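Local coordinates for protein GTP pyrophosphokinase YjbM (Bacillus subtilis, PDB 5DEC) that makes the alarmone (p)ppGpp as a homotetramer, transferring pyrophosphate from ATP to GDP or GTP in the bacterial stringent response, at residues Y166-G170 with N171-K175. Numbering follows the deposited sequence.
Sequences YKYSG and NIPEK
P173 lays its CD methylene almost squarely on the aromatic ring of Y168, five residues back along the same chain. The evidence for a CH-pi contact is direct: P173 CD stands 3.5 Å from the centroid of the Y168 ring and only 9° off its normal. CG of the same proline leans to one side of the centre, 3.7 Å from Y168 CE1, and the two side chains cross at about a right angle. A chi1 of -73° sets the Y168 ring beside its own backbone N and anti to its carbonyl carbon, in position to receive the proline. I172 meets the ring more loosely: its CA lies oblique to it, and its CG1 is 4.2 Å from Y168 CD2, the two side chains again crossing at about a right angle. The buried I172 side chain also packs on L164 of helix 152-167 and L180 of helix 174-202.

The backbone between them reverses in a type I' turn from Y168 to N171, with S169 and G170 both at positive phi. N171 N donates to Y168 O over 2.9 Å with an N-H...O angle of 157°. A water bridges G170 O (3.2 Å) and I172 N (2.6 Å), on successive peptides, donating to the first and accepting from the second. Y168 also packs against V201 of a second subunit. S169 is the C-prime residue of a Schellman motif, defined by bonds from S169 N to Y166 O (3.2 Å) and from G170 N to N165 O. This helix C-cap and its type I' turn run into the N-cap of the next helix at P173, joining helices 152-167 and 174-202.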
loop_
_atom_site.group_PDB
_atom_site.type_symbol
_atom_site.label_atom_id
_atom_site.label_comp_id
_atom_site.label_asym_id
_atom_site.label_seq_id
_atom_site.Cartn_x
_atom_site.Cartn_y
_atom_site.Cartn_z
ATOM N N TYR B 166 -13.237 2.782 -26.491
ATOM C CA TYR B 166 -13.949 3.730 -25.643
ATOM C C TYR B 166 -14.020 5.099 -26.308
ATOM O O TYR B 166 -15.088 5.678 -26.380
ATOM C CB TYR B 166 -13.283 3.867 -24.273
ATOM C CG TYR B 166 -13.936 4.937 -23.435
ATOM C CD1 TYR B 166 -15.096 4.668 -22.713
ATOM C CD2 TYR B 166 -13.439 6.239 -23.420
ATOM C CE1 TYR B 166 -15.714 5.656 -21.953
ATOM C CE2 TYR B 166 -14.058 7.233 -22.667
ATOM C CZ TYR B 166 -15.190 6.933 -21.940
ATOM O OH TYR B 166 -15.798 7.920 -21.196
ATOM N N LYS B 167 -12.885 5.623 -26.781
ATOM C CA LYS B 167 -12.880 6.918 -27.440
ATOM C C LYS B 167 -13.830 6.995 -28.654
ATOM O O LYS B 167 -14.476 8.018 -28.876
ATOM C CB LYS B 167 -11.476 7.286 -27.904
ATOM C CG LYS B 167 -11.489 8.603 -28.674
ATOM C CD LYS B 167 -10.131 9.092 -29.094
ATOM C CE LYS B 167 -10.242 10.515 -29.615
ATOM N NZ LYS B 167 -11.155 10.576 -30.794
ATOM N N TYR B 168 -13.932 5.906 -29.409
ATOM C CA TYR B 168 -14.735 5.889 -30.636
ATOM C C TYR B 168 -16.054 5.171 -30.480
ATOM O O TYR B 168 -16.698 4.841 -31.481
ATOM C CB TYR B 168 -13.950 5.220 -31.765
ATOM C CG TYR B 168 -12.825 6.047 -32.306
ATOM C CD1 TYR B 168 -13.080 7.167 -33.085
ATOM C CD2 TYR B 168 -11.504 5.705 -32.052
ATOM C CE1 TYR B 168 -12.042 7.930 -33.599
ATOM C CE2 TYR B 168 -10.469 6.454 -32.558
ATOM C CZ TYR B 168 -10.740 7.567 -33.333
ATOM O OH TYR B 168 -9.697 8.311 -33.837
ATOM N N SER B 169 -16.450 4.943 -29.230
ATOM C CA SER B 169 -17.718 4.302 -28.909
ATOM C C SER B 169 -17.958 3.027 -29.695
ATOM O O SER B 169 -19.069 2.793 -30.192
ATOM C CB SER B 169 -18.890 5.276 -29.148
ATOM O OG SER B 169 -18.680 6.486 -28.434
ATOM N N GLY B 170 -16.907 2.227 -29.843
ATOM C CA GLY B 170 -17.041 0.913 -30.434
ATOM C C GLY B 170 -16.937 0.922 -31.947
ATOM O O GLY B 170 -17.091 -0.116 -32.585
ATOM N N ASN B 171 -16.684 2.088 -32.532
ATOM C CA ASN B 171 -16.587 2.189 -33.997
ATOM C C ASN B 171 -15.306 2.882 -34.384
ATOM O O ASN B 171 -15.301 4.061 -34.711
ATOM C CB ASN B 171 -17.810 2.977 -34.525
ATOM C CG ASN B 171 -17.804 3.182 -36.044
ATOM O OD1 ASN B 171 -17.106 2.492 -36.805
ATOM N ND2 ASN B 171 -18.578 4.169 -36.490
ATOM N N ILE B 172 -14.207 2.130 -34.369
ATOM C CA ILE B 172 -12.910 2.681 -34.699
ATOM C C ILE B 172 -12.836 2.845 -36.212
ATOM O O ILE B 172 -13.091 1.887 -36.934
ATOM C CB ILE B 172 -11.767 1.752 -34.174
ATOM C CG1 ILE B 172 -11.857 1.609 -32.651
ATOM C CG2 ILE B 172 -10.409 2.313 -34.523
ATOM C CD1 ILE B 172 -10.887 0.543 -32.083
ATOM N N PRO B 173 -12.436 4.040 -36.691
ATOM C CA PRO B 173 -12.368 4.304 -38.126
ATOM C C PRO B 173 -11.369 3.371 -38.770
ATOM O O PRO B 173 -10.412 2.953 -38.127
ATOM C CB PRO B 173 -11.908 5.766 -38.209
ATOM C CG PRO B 173 -12.229 6.349 -36.894
ATOM C CD PRO B 173 -12.068 5.222 -35.897
ATOM N N GLU B 174 -11.579 3.058 -40.037
ATOM C CA GLU B 174 -10.815 1.991 -40.650
ATOM C C GLU B 174 -9.329 2.325 -40.712
ATOM O O GLU B 174 -8.513 1.433 -40.554
ATOM C CB GLU B 174 -11.354 1.693 -42.062
ATOM C CG GLU B 174 -11.179 0.229 -42.461
ATOM C CD GLU B 174 -12.079 -0.701 -41.638
ATOM O OE1 GLU B 174 -13.142 -0.249 -41.151
ATOM O OE2 GLU B 174 -11.706 -1.880 -41.453
ATOM N N LYS B 175 -8.976 3.606 -40.861
ATOM C CA LYS B 175 -7.567 3.981 -40.954
ATOM C C LYS B 175 -6.856 3.690 -39.634
ATOM O O LYS B 175 -5.703 3.226 -39.596
ATOM C CB LYS B 175 -7.416 5.480 -41.251
ATOM C CG LYS B 175 -7.277 5.907 -42.707
ATOM C CD LYS B 175 -6.826 7.371 -42.742
ATOM C CE LYS B 175 -7.376 8.134 -43.927
ATOM N NZ LYS B 175 -6.864 7.623 -45.225
HETATM O O HOH W 1 -14.412 -0.417 -34.381
#